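Local coordinates for protein putative O-GlcNAcase nagJ (Clostridium perfringens, PDB 6PV5) that probably removes N-acetylhexosamine sugars from glycoconjugates, acting as a family 84 glycoside hydrolase through its barrel-shaped catalytic domain, at residues E412-L417 against M439-A444; E193-G197 against N408-E412; W403-V407 against S445-T449. One frame throughout, in Å; residues are numbered along the deposited sequence.

Contact 1 (E412-L417 against M439-A444); sequences EDKMAL and MRFSDA. With EDO (1,2-ethanediol), chain E.
With CG beside the backbone N (chi1 -58°) and the chain bent at chi2 (-61°), Met-415 carries its thioether across the ring of Phe-441. The methyl CE of Met-415 rests over one face, 3.8 Å from the ring centroid of Phe-441 in a CH-pi contact, while SD comes to 3.6 Å from CD2 of Phe-441, the oblique sulfur of a Met-aromatic pair. Over the opposite face lies CG of Arg-440, whose extended chain runs along the ring and brings its guanidinium over CZ of Phe-441. At its edge the guanidinium meets Glu-412, whose OE1 accepts from Arg-440 NH1 at 3.0 Å in a salt bridge, on the anti side of the carboxylate and 24° out of the guanidinium plane. Deeper in, Met-439 crosses Met-415 at about a right angle, with a weak bond from Ala-416 N to Met-439 SD (3.6 Å). One water bridges Ala-416 O (3.1 Å) and Ala-444 O (2.7 Å), and CD2 of Leu-417 lies against the Ala-444 carbonyl. The contact joins the loops after barrel strands 399-403 and 431-436; helix 548-579 packs on Met-415 and Phe-441, and Phe-486 and Ala-487 of helix 480-487 touch Leu-417.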
# COMPACT_ATOMS: atom_id res chain seq x y z
N GLU A 412 7.88 -7.49 -15.15
CA GLU A 412 6.77 -6.59 -15.42
C GLU A 412 5.59 -7.34 -16.04
O GLU A 412 4.52 -6.78 -16.10
CB GLU A 412 7.23 -5.42 -16.29
CG GLU A 412 8.13 -5.88 -17.43
CD GLU A 412 8.27 -4.95 -18.62
OE1 GLU A 412 7.91 -3.76 -18.49
OE2 GLU A 412 8.73 -5.42 -19.70
N ASP A 413 5.78 -8.60 -16.47
CA ASP A 413 4.71 -9.37 -17.10
C ASP A 413 3.87 -10.09 -16.06
O ASP A 413 2.84 -10.67 -16.41
CB ASP A 413 5.26 -10.43 -18.06
CG ASP A 413 6.02 -9.82 -19.23
OD1 ASP A 413 5.53 -8.80 -19.78
OD2 ASP A 413 7.12 -10.32 -19.54
N LYS A 414 4.30 -10.07 -14.80
CA LYS A 414 3.46 -10.62 -13.74
C LYS A 414 2.91 -9.50 -12.86
O LYS A 414 3.70 -8.71 -12.35
CB LYS A 414 4.27 -11.61 -12.89
CG LYS A 414 3.41 -12.33 -11.87
CD LYS A 414 4.01 -13.59 -11.27
CE LYS A 414 2.95 -14.32 -10.46
NZ LYS A 414 3.51 -15.53 -9.79
N MET A 415 1.59 -9.47 -12.63
CA MET A 415 0.98 -8.53 -11.71
C MET A 415 1.06 -9.07 -10.28
O MET A 415 0.77 -10.23 -10.03
CB MET A 415 -0.50 -8.28 -12.02
CG MET A 415 -0.80 -7.74 -13.42
SD MET A 415 0.00 -6.14 -13.71
CE MET A 415 -1.06 -5.39 -14.94
N ALA A 416 1.42 -8.19 -9.32
CA ALA A 416 1.37 -8.54 -7.91
C ALA A 416 0.02 -8.08 -7.37
O ALA A 416 -0.24 -6.87 -7.32
CB ALA A 416 2.52 -7.90 -7.18
N LEU A 417 -0.83 -9.04 -7.00
CA LEU A 417 -2.19 -8.74 -6.59
C LEU A 417 -2.43 -9.29 -5.18
O LEU A 417 -3.59 -9.44 -4.79
CB LEU A 417 -3.19 -9.36 -7.59
CG LEU A 417 -3.09 -8.84 -9.03
CD1 LEU A 417 -4.03 -9.64 -9.95
CD2 LEU A 417 -3.45 -7.35 -9.07
N MET A 439 3.27 -0.83 -8.42
CA MET A 439 3.54 -1.10 -9.83
C MET A 439 3.29 0.17 -10.64
O MET A 439 2.47 1.01 -10.25
CB MET A 439 2.57 -2.17 -10.34
CG MET A 439 2.79 -3.55 -9.73
SD MET A 439 1.73 -4.83 -10.48
CE MET A 439 0.17 -4.41 -9.71
N ARG A 440 3.88 0.22 -11.84
CA ARG A 440 3.57 1.32 -12.75
C ARG A 440 2.08 1.29 -13.12
O ARG A 440 1.56 2.30 -13.60
CB ARG A 440 4.49 1.31 -13.97
CG ARG A 440 4.13 0.30 -15.05
CD ARG A 440 4.96 0.62 -16.29
NE ARG A 440 4.56 -0.11 -17.49
CZ ARG A 440 5.06 -1.30 -17.85
NH1 ARG A 440 5.99 -1.88 -17.11
NH2 ARG A 440 4.62 -1.89 -18.94
N PHE A 441 1.42 0.15 -12.89
CA PHE A 441 -0.00 -0.05 -13.18
C PHE A 441 -0.82 0.36 -11.97
O PHE A 441 -0.89 -0.37 -10.98
CB PHE A 441 -0.32 -1.51 -13.52
CG PHE A 441 0.56 -2.05 -14.63
CD1 PHE A 441 0.37 -1.65 -15.95
CD2 PHE A 441 1.60 -2.93 -14.34
CE1 PHE A 441 1.20 -2.12 -16.95
CE2 PHE A 441 2.42 -3.42 -15.34
CZ PHE A 441 2.22 -3.01 -16.65
N SER A 442 -1.45 1.53 -12.07
CA SER A 442 -2.03 2.20 -10.92
C SER A 442 -3.20 1.41 -10.36
O SER A 442 -3.21 1.06 -9.18
CB SER A 442 -2.46 3.60 -11.28
OG SER A 442 -3.15 4.17 -10.18
N ASP A 443 -4.22 1.15 -11.18
CA ASP A 443 -5.39 0.48 -10.63
C ASP A 443 -5.02 -0.91 -10.13
O ASP A 443 -5.52 -1.36 -9.11
CB ASP A 443 -6.60 0.60 -11.55
CG ASP A 443 -7.27 1.96 -11.41
OD1 ASP A 443 -8.24 2.07 -10.61
OD2 ASP A 443 -6.80 2.90 -12.09
N ALA A 444 -4.10 -1.58 -10.82
CA ALA A 444 -3.78 -2.96 -10.48
C ALA A 444 -3.00 -3.03 -9.16
O ALA A 444 -2.98 -4.08 -8.51
CB ALA A 444 -3.04 -3.62 -11.63
C1 EDO E . 2.62 1.78 -20.42
O1 EDO E . 3.75 1.10 -20.95
C2 EDO E . 1.86 0.99 -19.41
O2 EDO E . 1.77 1.58 -18.12
O HOH W 1 4.50 -5.16 -19.06
O HOH W 2 -2.40 -5.07 -6.06

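Contact 2 (E193-G197 against N408-E412); sequences EGFYG and NDYKE. With EDO (1,2-ethanediol), chain B.
The carboxylate of Asp-409, stacked on the ring of Tyr-196, presents OD1 to both hydroxyls of a bound 1,2-ethanediol: O1 of the diol donates to Asp-409 OD1 at 2.6 Å, and O2 donates to the same oxygen at 3.2 Å. The other oxygen, OD2, turns to the protein and takes the backbone N-H of Tyr-196 on its anti lone pair, with N and OD2 2.8 Å apart and a fairly straight angle of 159°. The two oxygens thus have separate tasks, one held by the main chain of residues 193-197 and one facing a ligand.

The ring of Tyr-196 lies almost flat on the same carboxylate, the planes 17° apart. OD2 of Asp-409 sits over the rim of that face, 3.3 Å from Tyr-196 CD2, and CB of Asp-409 makes a CH-pi contact 3.9 Å from the ring centroid. Tyr-196 has its CG between the backbone N and the carbonyl carbon (chi1 52°), which folds the ring back over Asp-409 and carries OH to 3.7 Å from CA of Tyr-410. A type I turn from Asn-408 to Lys-411, closed by the bond from Lys-411 N to Asn-408 O, presents Asp-409; the phenol of Tyr-410 points to another partner, the backbone N of Asp-494.

These loops follow barrel strands 188-192 and 399-403, and the side chain of Tyr-196 is about 8 Å from that of Asp-305, the predicted proton donor. The diol probably comes from the crystallisation liquor. Asp-409, five residues beyond Asn-404, probably corresponds to the aspartate that holds O4 and O6 of the sugar in family 84 relatives, and the diol's two hydroxyls on OD1 are consistent with that role.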
# COMPACT_ATOMS: atom_id res chain seq x y z
N GLU A 193 6.05 6.75 -5.45
CA GLU A 193 6.16 6.47 -6.88
C GLU A 193 7.61 6.14 -7.22
O GLU A 193 8.33 6.96 -7.79
CB GLU A 193 5.59 7.63 -7.70
CG GLU A 193 5.35 7.25 -9.15
CD GLU A 193 4.54 8.19 -10.04
OE1 GLU A 193 4.80 8.22 -11.24
OE2 GLU A 193 3.62 8.87 -9.53
N GLY A 194 8.04 4.92 -6.92
CA GLY A 194 9.45 4.59 -7.07
C GLY A 194 9.73 3.47 -8.07
O GLY A 194 10.82 2.92 -8.05
N PHE A 195 8.79 3.14 -8.97
CA PHE A 195 9.06 2.13 -9.98
C PHE A 195 9.75 2.76 -11.19
O PHE A 195 9.54 3.95 -11.47
CB PHE A 195 7.75 1.50 -10.48
CG PHE A 195 6.66 2.51 -10.69
CD1 PHE A 195 6.61 3.26 -11.86
CD2 PHE A 195 5.74 2.76 -9.69
CE1 PHE A 195 5.62 4.21 -12.05
CE2 PHE A 195 4.76 3.73 -9.87
CZ PHE A 195 4.72 4.46 -11.04
N TYR A 196 10.56 1.97 -11.91
CA TYR A 196 10.93 2.28 -13.28
C TYR A 196 9.79 1.90 -14.24
O TYR A 196 8.90 1.10 -13.90
CB TYR A 196 12.36 1.85 -13.68
CG TYR A 196 12.84 0.44 -13.43
CD1 TYR A 196 12.55 -0.59 -14.32
CD2 TYR A 196 13.69 0.13 -12.37
CE1 TYR A 196 13.02 -1.88 -14.13
CE2 TYR A 196 14.17 -1.16 -12.17
CZ TYR A 196 13.83 -2.18 -13.05
OH TYR A 196 14.28 -3.47 -12.85
N GLY A 197 9.80 2.54 -15.41
CA GLY A 197 8.75 2.41 -16.41
C GLY A 197 7.90 3.67 -16.47
O GLY A 197 8.14 4.62 -15.73
N ASN A 408 6.47 -4.28 -9.61
CA ASN A 408 6.84 -5.43 -10.43
C ASN A 408 7.77 -5.00 -11.57
O ASN A 408 7.89 -5.71 -12.57
CB ASN A 408 5.60 -6.18 -10.94
CG ASN A 408 4.87 -5.38 -12.00
OD1 ASN A 408 5.00 -4.16 -12.04
ND2 ASN A 408 4.05 -6.03 -12.82
N ASP A 409 8.49 -3.87 -11.41
CA ASP A 409 9.28 -3.34 -12.52
C ASP A 409 10.37 -4.32 -12.95
O ASP A 409 10.83 -4.29 -14.08
CB ASP A 409 9.79 -1.93 -12.25
CG ASP A 409 10.63 -1.74 -10.98
OD1 ASP A 409 10.99 -2.76 -10.29
OD2 ASP A 409 10.94 -0.54 -10.69
N TYR A 410 10.80 -5.21 -12.05
CA TYR A 410 11.84 -6.16 -12.37
C TYR A 410 11.25 -7.45 -12.95
O TYR A 410 12.00 -8.33 -13.34
CB TYR A 410 12.65 -6.45 -11.09
CG TYR A 410 11.79 -7.03 -9.98
CD1 TYR A 410 11.08 -6.20 -9.12
CD2 TYR A 410 11.66 -8.40 -9.83
CE1 TYR A 410 10.25 -6.72 -8.15
CE2 TYR A 410 10.85 -8.94 -8.84
CZ TYR A 410 10.14 -8.10 -8.00
OH TYR A 410 9.35 -8.63 -7.01
N LYS A 411 9.91 -7.56 -13.02
CA LYS A 411 9.21 -8.73 -13.56
C LYS A 411 7.85 -8.30 -14.10
O LYS A 411 6.79 -8.66 -13.56
CB LYS A 411 9.05 -9.82 -12.50
CG LYS A 411 8.70 -11.19 -13.09
CD LYS A 411 7.97 -12.16 -12.16
CE LYS A 411 8.52 -12.28 -10.75
NZ LYS A 411 9.92 -12.76 -10.72
N GLU A 412 7.88 -7.49 -15.15
CA GLU A 412 6.77 -6.59 -15.42
C GLU A 412 5.59 -7.34 -16.04
O GLU A 412 4.52 -6.78 -16.10
CB GLU A 412 7.23 -5.42 -16.29
CG GLU A 412 8.13 -5.88 -17.43
CD GLU A 412 8.27 -4.95 -18.62
OE1 GLU A 412 7.91 -3.76 -18.49
OE2 GLU A 412 8.73 -5.42 -19.70
C1 EDO B . 13.77 -3.37 -7.70
O1 EDO B . 13.28 -3.16 -9.02
C2 EDO B . 13.09 -2.48 -6.76
O2 EDO B . 11.82 -2.16 -7.28

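Contact 3 (W403-V407 against S445-T449); sequences WNYPV and SKIST
Pro-406 lays its ring against Ser-448, and its CB, CG and CD each meet residues of 445-449. CB of Pro-406 lies 3.7 Å from CB of Ser-448, and also stands over the rim of the Tyr-405 ring. At the next position, CG of Pro-406 keeps the same distance, 3.7 Å, from CB of Ser-448 and leans toward the hydroxyl of Ser-445, with CG and OG 4.0 Å apart. CD of Pro-406 completes the edge, 3.8 Å from CB of Ser-448 and 4.3 Å from OG1 of Thr-449. The ring therefore lies alongside the helix, touching it by van der Waals contact alone.

The peptide bond before Pro-406 is cis, and Asn-404 is the centre of an inverse gamma turn, so the chain bends sharply as it leaves strand 399-403, the seventh of the eight parallel strands of a (beta/alpha)8 barrel. The helix it meets, 446-457, follows the eighth strand, 431-436, and Val-436 of that strand touches both Pro-406 and Thr-449.

Tyr-405 reaches the same helix from beside the proline: its CG lies anti to the backbone N (chi1 -176°), directing the ring across the helix, so that CE2 comes to 3.7 Å from OG of Ser-448. The buried hydroxyls find partners beyond this pair of segments: Tyr-405 OH bonds to Thr-491 O, Ser-448 OG to Gly-418 O, and Ser-445 OG to Met-439 N. Thr-449 bonds back along its own helix. Its OG1 donates to Ser-445 O at 2.8 Å from above the carbonyl plane, and its backbone N bonds to the same oxygen at 3.1 Å, which gives the carbonyl of Ser-445 two donors from one residue.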
# COMPACT_ATOMS: atom_id res chain seq x y z
N TRP A 403 9.05 -0.65 1.21
CA TRP A 403 8.65 -2.02 0.94
C TRP A 403 8.41 -2.23 -0.55
O TRP A 403 7.47 -1.66 -1.11
CB TRP A 403 7.44 -2.40 1.79
CG TRP A 403 7.13 -3.85 1.64
CD1 TRP A 403 5.95 -4.39 1.20
CD2 TRP A 403 8.03 -4.95 1.87
NE1 TRP A 403 6.05 -5.76 1.18
CE2 TRP A 403 7.32 -6.12 1.56
CE3 TRP A 403 9.36 -5.04 2.28
CZ2 TRP A 403 7.90 -7.39 1.65
CZ3 TRP A 403 9.93 -6.29 2.40
CH2 TRP A 403 9.21 -7.44 2.07
N ASN A 404 9.25 -3.06 -1.16
CA ASN A 404 9.25 -3.25 -2.61
C ASN A 404 8.22 -4.31 -3.03
O ASN A 404 8.56 -5.36 -3.58
CB ASN A 404 10.66 -3.59 -3.12
CG ASN A 404 11.47 -2.34 -3.40
OD1 ASN A 404 10.93 -1.36 -3.92
ND2 ASN A 404 12.73 -2.34 -3.03
N TYR A 405 6.95 -4.00 -2.79
CA TYR A 405 5.83 -4.79 -3.27
C TYR A 405 4.60 -3.90 -3.10
O TYR A 405 4.48 -3.23 -2.07
CB TYR A 405 5.72 -6.04 -2.39
CG TYR A 405 4.65 -7.01 -2.80
CD1 TYR A 405 4.95 -8.10 -3.62
CD2 TYR A 405 3.33 -6.83 -2.43
CE1 TYR A 405 3.98 -9.00 -4.01
CE2 TYR A 405 2.35 -7.72 -2.80
CZ TYR A 405 2.67 -8.82 -3.60
OH TYR A 405 1.70 -9.69 -4.00
N PRO A 406 3.64 -3.83 -4.06
CA PRO A 406 3.59 -4.69 -5.25
C PRO A 406 4.47 -4.41 -6.47
O PRO A 406 4.34 -5.09 -7.49
CB PRO A 406 2.12 -4.56 -5.68
CG PRO A 406 1.73 -3.15 -5.29
CD PRO A 406 2.46 -2.96 -3.96
N VAL A 407 5.42 -3.46 -6.35
CA VAL A 407 6.23 -3.08 -7.50
C VAL A 407 6.66 -4.32 -8.28
O VAL A 407 7.27 -5.24 -7.72
CB VAL A 407 7.45 -2.23 -7.11
CG1 VAL A 407 8.37 -2.96 -6.13
CG2 VAL A 407 8.25 -1.81 -8.34
N SER A 445 -2.41 -1.89 -8.75
CA SER A 445 -1.64 -1.77 -7.52
C SER A 445 -2.55 -1.61 -6.31
O SER A 445 -2.11 -1.71 -5.18
CB SER A 445 -0.71 -0.58 -7.59
OG SER A 445 0.44 -0.90 -8.33
N LYS A 446 -3.83 -1.32 -6.53
CA LYS A 446 -4.63 -0.90 -5.39
C LYS A 446 -4.83 -1.99 -4.33
O LYS A 446 -4.80 -1.67 -3.16
CB LYS A 446 -5.94 -0.24 -5.83
CG LYS A 446 -5.71 1.10 -6.51
CD LYS A 446 -7.00 1.79 -6.90
CE LYS A 446 -6.76 3.06 -7.69
NZ LYS A 446 -8.06 3.63 -8.13
N ILE A 447 -5.12 -3.23 -4.72
CA ILE A 447 -5.37 -4.28 -3.75
C ILE A 447 -4.22 -4.40 -2.76
O ILE A 447 -4.45 -4.33 -1.55
CB ILE A 447 -5.80 -5.62 -4.40
CG1 ILE A 447 -7.19 -5.50 -5.05
CG2 ILE A 447 -5.80 -6.75 -3.37
CD1 ILE A 447 -7.37 -6.42 -6.23
N SER A 448 -2.98 -4.54 -3.26
CA SER A 448 -1.84 -4.70 -2.38
C SER A 448 -1.66 -3.45 -1.52
O SER A 448 -1.49 -3.56 -0.31
CB SER A 448 -0.59 -5.04 -3.16
OG SER A 448 -0.82 -6.17 -3.99
N THR A 449 -1.72 -2.26 -2.15
CA THR A 449 -1.56 -0.99 -1.46
C THR A 449 -2.54 -0.85 -0.29
O THR A 449 -2.17 -0.32 0.76
CB THR A 449 -1.64 0.20 -2.42
OG1 THR A 449 -0.69 -0.02 -3.46
CG2 THR A 449 -1.26 1.50 -1.75

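In the fold
All three contacts gather around the loop that runs from strand 399-403 to strand 431-436 in the catalytic barrel. Contact 3 is the deepest, wholly buried and packed without a hydrogen bond between its segments, where the start of this loop meets helix 446-457. Contact 1 is also largely buried, sulfur-rich inside but with a salt bridge on its more exposed side. Contact 2 is the most open and most polar of the three, joining the same loop to the one after strand 188-192 beside the predicted active site. Glu-412 belongs to contacts 1 and 2, Asn-408 ND2 bonds Lys-414 O between them, and Ala-416 CB packs on Pro-406 O between contacts 1 and 3.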